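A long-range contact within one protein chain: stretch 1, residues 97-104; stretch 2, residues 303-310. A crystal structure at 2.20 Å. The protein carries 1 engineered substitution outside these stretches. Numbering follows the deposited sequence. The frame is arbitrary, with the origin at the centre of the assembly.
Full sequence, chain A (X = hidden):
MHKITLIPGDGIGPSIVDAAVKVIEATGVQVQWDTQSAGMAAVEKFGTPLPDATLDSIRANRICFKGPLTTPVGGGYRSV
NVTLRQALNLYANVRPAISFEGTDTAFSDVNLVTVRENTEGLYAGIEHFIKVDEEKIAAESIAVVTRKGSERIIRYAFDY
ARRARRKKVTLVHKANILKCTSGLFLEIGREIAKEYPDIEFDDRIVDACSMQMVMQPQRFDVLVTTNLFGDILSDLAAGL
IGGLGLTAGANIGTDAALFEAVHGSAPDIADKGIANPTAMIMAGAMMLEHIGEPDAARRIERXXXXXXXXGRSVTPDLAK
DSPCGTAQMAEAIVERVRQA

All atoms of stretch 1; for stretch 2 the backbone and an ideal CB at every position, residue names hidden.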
ATOM      1  N   ALA A  97     -13.477  -3.509  -8.060  1.00 27.00           N
ATOM      2  CA  ALA A  97     -12.935  -4.829  -7.744  1.00 26.66           C
ATOM      3  C   ALA A  97     -14.082  -5.654  -7.163  1.00 29.74           C
ATOM      4  O   ALA A  97     -14.492  -5.435  -6.016  1.00 31.07           O
ATOM      5  CB  ALA A  97     -11.751  -4.747  -6.778  1.00 21.50           C
ATOM      6  N   ILE A  98     -14.637  -6.545  -7.985  1.00 34.76           N
ATOM      7  CA  ILE A  98     -15.773  -7.395  -7.631  1.00 30.64           C
ATOM      8  C   ILE A  98     -15.391  -8.838  -7.946  1.00 32.40           C
ATOM      9  O   ILE A  98     -14.980  -9.141  -9.071  1.00 33.88           O
ATOM     10  CB  ILE A  98     -17.047  -6.978  -8.385  1.00 36.01           C
ATOM     11  CG1 ILE A  98     -17.263  -5.471  -8.219  1.00 30.26           C
ATOM     12  CG2 ILE A  98     -18.265  -7.735  -7.858  1.00 39.08           C
ATOM     13  CD1 ILE A  98     -18.395  -4.913  -9.021  1.00 43.24           C
ATOM     14  N   SER A  99     -15.489  -9.716  -6.949  1.00 29.36           N
ATOM     15  CA  SER A  99     -15.023 -11.094  -7.090  1.00 30.16           C
ATOM     16  C   SER A  99     -15.624 -11.772  -8.326  1.00 38.17           C
ATOM     17  O   SER A  99     -16.755 -11.487  -8.739  1.00 31.29           O
ATOM     18  CB  SER A  99     -15.379 -11.902  -5.840  1.00 34.17           C
ATOM     19  OG  SER A  99     -14.684 -11.444  -4.680  1.00 32.65           O
ATOM     20  N   PHE A 100     -14.829 -12.647  -8.941  1.00 34.32           N
ATOM     21  CA  PHE A 100     -15.257 -13.503 -10.043  1.00 38.61           C
ATOM     22  C   PHE A 100     -15.404 -14.917  -9.505  1.00 37.93           C
ATOM     23  O   PHE A 100     -14.436 -15.484  -8.985  1.00 34.09           O
ATOM     24  CB  PHE A 100     -14.250 -13.509 -11.195  1.00 40.92           C
ATOM     25  CG  PHE A 100     -14.168 -12.219 -11.948  1.00 38.61           C
ATOM     26  CD1 PHE A 100     -13.352 -11.191 -11.501  1.00 33.86           C
ATOM     27  CD2 PHE A 100     -14.889 -12.040 -13.118  1.00 38.67           C
ATOM     28  CE1 PHE A 100     -13.269 -10.002 -12.194  1.00 37.36           C
ATOM     29  CE2 PHE A 100     -14.806 -10.850 -13.822  1.00 37.56           C
ATOM     30  CZ  PHE A 100     -13.995  -9.829 -13.361  1.00 36.17           C
ATOM     31  N   GLU A 101     -16.609 -15.474  -9.613  1.00 44.28           N
ATOM     32  CA  GLU A 101     -16.825 -16.862  -9.217  1.00 46.52           C
ATOM     33  C   GLU A 101     -15.859 -17.790  -9.953  1.00 38.17           C
ATOM     34  O   GLU A 101     -15.687 -17.695 -11.170  1.00 38.92           O
ATOM     35  CB  GLU A 101     -18.274 -17.263  -9.494  1.00 40.08           C
ATOM     36  CG  GLU A 101     -18.648 -18.627  -8.939  1.00 54.34           C
ATOM     37  CD  GLU A 101     -20.074 -19.023  -9.278  1.00 62.80           C
ATOM     38  OE1 GLU A 101     -20.788 -18.215  -9.915  1.00 65.64           O
ATOM     39  OE2 GLU A 101     -20.472 -20.149  -8.914  1.00 71.89           O
ATOM     40  N   GLY A 102     -15.201 -18.664  -9.203  1.00 36.95           N
ATOM     41  CA  GLY A 102     -14.303 -19.650  -9.766  1.00 37.15           C
ATOM     42  C   GLY A 102     -12.828 -19.373  -9.566  1.00 43.82           C
ATOM     43  O   GLY A 102     -12.012 -20.248  -9.876  1.00 44.35           O
ATOM     44  N   THR A 103     -12.450 -18.194  -9.074  1.00 40.51           N
ATOM     45  CA  THR A 103     -11.037 -17.885  -8.891  1.00 36.15           C
ATOM     46  C   THR A 103     -10.490 -18.606  -7.665  1.00 34.94           C
ATOM     47  O   THR A 103     -11.210 -18.864  -6.697  1.00 36.23           O
ATOM     48  CB  THR A 103     -10.818 -16.372  -8.734  1.00 33.55           C
ATOM     49  OG1 THR A 103     -11.614 -15.871  -7.649  1.00 34.10           O
ATOM     50  CG2 THR A 103     -11.194 -15.628 -10.010  1.00 30.32           C
ATOM     51  N   ASP A 104      -9.192 -18.913  -7.705  1.00 33.73           N
ATOM     52  CA  ASP A 104      -8.504 -19.497  -6.550  1.00 35.81           C
ATOM     53  C   ASP A 104      -8.056 -18.361  -5.630  1.00 41.55           C
ATOM     54  O   ASP A 104      -6.905 -17.914  -5.640  1.00 42.27           O
ATOM     55  CB  ASP A 104      -7.332 -20.360  -6.990  1.00 39.07           C
ATOM     56  CG  ASP A 104      -6.634 -21.018  -5.814  1.00 41.12           C
ATOM     57  OD1 ASP A 104      -7.245 -21.099  -4.730  1.00 49.89           O
ATOM     58  OD2 ASP A 104      -5.476 -21.447  -5.963  1.00 44.85           O
ATOM     59  N   UNK A 303     -20.312 -12.787 -20.156  1.00 34.83           N
ATOM     60  CA  UNK A 303     -19.497 -13.737 -20.910  1.00 39.11           C
ATOM     61  C   UNK A 303     -18.156 -13.992 -20.223  1.00 42.02           C
ATOM     62  O   UNK A 303     -17.696 -15.143 -20.130  1.00 39.69           O
ATOM     63  CB  UNK A 303     -19.267 -13.223 -22.332  1.00 39.11           C
ATOM     64  N   UNK A 304     -17.500 -12.922 -19.755  1.00 35.78           N
ATOM     65  CA  UNK A 304     -16.237 -13.086 -19.035  1.00 34.56           C
ATOM     66  C   UNK A 304     -16.434 -13.953 -17.796  1.00 33.31           C
ATOM     67  O   UNK A 304     -15.651 -14.875 -17.514  1.00 31.85           O
ATOM     68  CB  UNK A 304     -15.662 -11.724 -18.641  1.00 34.56           C
ATOM     69  N   UNK A 305     -17.467 -13.642 -17.014  1.00 33.87           N
ATOM     70  CA  UNK A 305     -17.702 -14.403 -15.793  1.00 39.31           C
ATOM     71  C   UNK A 305     -17.979 -15.872 -16.097  1.00 44.88           C
ATOM     72  O   UNK A 305     -17.465 -16.761 -15.408  1.00 43.43           O
ATOM     73  CB  UNK A 305     -18.870 -13.800 -15.010  1.00 39.31           C
ATOM     74  N   UNK A 306     -18.769 -16.153 -17.140  1.00 45.73           N
ATOM     75  CA  UNK A 306     -19.043 -17.539 -17.506  1.00 46.55           C
ATOM     76  C   UNK A 306     -17.759 -18.268 -17.889  1.00 45.16           C
ATOM     77  O   UNK A 306     -17.537 -19.412 -17.470  1.00 38.75           O
ATOM     78  CB  UNK A 306     -20.046 -17.597 -18.660  1.00 46.55           C
ATOM     79  N   UNK A 307     -16.892 -17.617 -18.670  1.00 41.63           N
ATOM     80  CA  UNK A 307     -15.668 -18.291 -19.098  1.00 36.74           C
ATOM     81  C   UNK A 307     -14.746 -18.552 -17.909  1.00 40.52           C
ATOM     82  O   UNK A 307     -14.120 -19.615 -17.817  1.00 44.78           O
ATOM     83  CB  UNK A 307     -14.942 -17.458 -20.156  1.00 36.74           C
ATOM     84  N   UNK A 308     -14.658 -17.606 -16.971  1.00 47.19           N
ATOM     85  CA  UNK A 308     -13.755 -17.802 -15.837  1.00 42.53           C
ATOM     86  C   UNK A 308     -14.315 -18.852 -14.882  1.00 39.57           C
ATOM     87  O   UNK A 308     -13.573 -19.692 -14.355  1.00 41.44           O
ATOM     88  CB  UNK A 308     -13.526 -16.482 -15.098  1.00 42.53           C
ATOM     89  N   UNK A 309     -15.632 -18.829 -14.657  1.00 37.24           N
ATOM     90  CA  UNK A 309     -16.273 -19.837 -13.817  1.00 47.15           C
ATOM     91  C   UNK A 309     -16.101 -21.231 -14.407  1.00 52.64           C
ATOM     92  O   UNK A 309     -15.802 -22.185 -13.681  1.00 55.18           O
ATOM     93  CB  UNK A 309     -17.760 -19.520 -13.643  1.00 47.15           C
ATOM     94  N   UNK A 310     -16.261 -21.367 -15.730  1.00 49.95           N
ATOM     95  CA  UNK A 310     -16.048 -22.662 -16.372  1.00 46.92           C
ATOM     96  C   UNK A 310     -14.626 -23.166 -16.143  1.00 58.83           C
ATOM     97  O   UNK A 310     -14.420 -24.316 -15.737  1.00 61.59           O
ATOM     98  CB  UNK A 310     -16.335 -22.565 -17.872  1.00 46.92           C
TER

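The backbone angles of stretch 2, phi near -60° and psi near -45° throughout, define one continuous helix, so proline is disfavoured along it and the faces repeat every three to four residues. Phe100 to Thr103 form a type II turn beside it.

Position 303 has nothing of stretch 1 within 5.5 Å of its ideal CB, so the contact sets no preference; it is Ala303.

At position 304 CA-to-CB points sideways and the ideal CB lies 5.0 Å from Phe100 CE2. A medium aliphatic such as valine, leucine or isoleucine could reach the ring. The residue is Val304, chi1 t, with CG1 4.0 Å from Phe100 CE2.

Position 305 has the CA closest to that of Phe100: 305 CA lies 6.3 Å from Phe100 CA. Its CB also points sideways, 4.7 Å from Phe100 CD2, and beyond it lie a ring face and the carbonyl of Ser99. A long side chain ending in a donor would suit: arginine, lysine or perhaps glutamine, with arginine adding a flat group able to stack. It is Arg305. With chi1 m and chi2 and chi3 both t, the chain extends until NH1 donates to Ser99 O at 2.9 Å, nearly linear at 177°. The guanidinium lies flat on Phe100, planes at 15° and centres 4.4 Å apart, an off-centre cation-pi arrangement. A water accepts from both Arg305 NH1 and Glu101 N, 2.9 Å from each; a second donates to Glu101 O at 2.6 Å and Arg305 O at 2.9 Å.

Position 306 points away and 307 is out of reach, so stretch 1 discriminates at neither; they are Glu306 and Val307.

Position 308 points toward stretch 1, its ideal CB 5.0 Å from Phe100 CB and 4.6 Å from Glu101 O. An apolar group such as leucine, isoleucine or methionine would fill the space. Ile308 places CD1 3.9 Å from Phe100 CD2 and CG2 4.2 Å from Thr103 CG2.

At position 309 the ideal CB is 3.7 Å from Glu101 O, and the acidic Glu101 side chain lies nearby. Charge alone would favour lysine or arginine, with glutamine also plausible. The residue is instead Glu309: its OE2 lies 3.9 Å from Glu101 OE2, a close approach of like charges, while Glu309 CG packs 3.7 Å from Glu101 CD. Glu309 CA makes a CA-H...O contact with Glu101 O at 3.5 Å. An ideal CB on Gly102 would come within 3.1 Å of Glu309 CA, so glycine there allows this approach.

Position 310 points away, leaving many side chains possible; it is Asp310.

Stretch 2 (303-310) AVREVIED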
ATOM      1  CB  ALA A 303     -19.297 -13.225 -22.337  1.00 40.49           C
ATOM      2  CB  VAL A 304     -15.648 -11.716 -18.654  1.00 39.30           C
ATOM      3  CG1 VAL A 304     -14.489 -11.906 -17.669  1.00 29.26           C
ATOM      4  CG2 VAL A 304     -15.214 -10.952 -19.892  1.00 26.36           C
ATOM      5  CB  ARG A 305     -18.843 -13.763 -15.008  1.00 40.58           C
ATOM      6  CG  ARG A 305     -18.418 -12.443 -14.398  1.00 46.79           C
ATOM      7  CD  ARG A 305     -19.543 -11.704 -13.715  1.00 48.45           C
ATOM      8  NE  ARG A 305     -19.039 -10.498 -13.065  1.00 51.24           N
ATOM      9  CZ  ARG A 305     -18.401 -10.477 -11.897  1.00 54.88           C
ATOM     10  NH1 ARG A 305     -18.214 -11.595 -11.204  1.00 36.45           N
ATOM     11  NH2 ARG A 305     -17.969  -9.322 -11.406  1.00 51.21           N
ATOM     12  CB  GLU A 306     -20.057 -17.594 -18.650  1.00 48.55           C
ATOM     13  CG  GLU A 306     -21.505 -17.342 -18.211  1.00 55.24           C
ATOM     14  CD  GLU A 306     -22.413 -16.921 -19.360  1.00 63.13           C
ATOM     15  OE1 GLU A 306     -21.933 -16.869 -20.514  1.00 63.40           O
ATOM     16  OE2 GLU A 306     -23.605 -16.626 -19.103  1.00 64.47           O
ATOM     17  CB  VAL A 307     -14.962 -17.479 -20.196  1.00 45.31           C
ATOM     18  CG1 VAL A 307     -13.563 -18.042 -20.459  1.00 47.97           C
ATOM     19  CG2 VAL A 307     -15.796 -17.476 -21.467  1.00 45.42           C
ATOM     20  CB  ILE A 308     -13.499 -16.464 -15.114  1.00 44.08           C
ATOM     21  CG1 ILE A 308     -12.644 -15.533 -15.985  1.00 42.84           C
ATOM     22  CG2 ILE A 308     -12.859 -16.714 -13.746  1.00 32.78           C
ATOM     23  CD1 ILE A 308     -12.575 -14.102 -15.483  1.00 29.02           C
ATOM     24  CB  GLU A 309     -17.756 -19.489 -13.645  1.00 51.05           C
ATOM     25  CG  GLU A 309     -18.439 -20.068 -12.403  1.00 62.50           C
ATOM     26  CD  GLU A 309     -18.865 -21.525 -12.564  1.00 75.47           C
ATOM     27  OE1 GLU A 309     -19.423 -21.870 -13.630  1.00 84.88           O
ATOM     28  OE2 GLU A 309     -18.658 -22.321 -11.617  1.00 68.17           O
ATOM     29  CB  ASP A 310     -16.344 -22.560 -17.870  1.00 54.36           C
ATOM     30  CG  ASP A 310     -16.133 -23.882 -18.598  1.00 65.66           C
ATOM     31  OD1 ASP A 310     -14.975 -24.204 -18.942  1.00 65.26           O
ATOM     32  OD2 ASP A 310     -17.126 -24.604 -18.818  1.00 76.40           O
TER
HETATM   33  O   HOH W   1     -18.377 -14.479 -11.672  1.00 42.27           O
HETATM   34  O   HOH W   2     -16.454 -15.853 -12.870  1.00 44.20           O
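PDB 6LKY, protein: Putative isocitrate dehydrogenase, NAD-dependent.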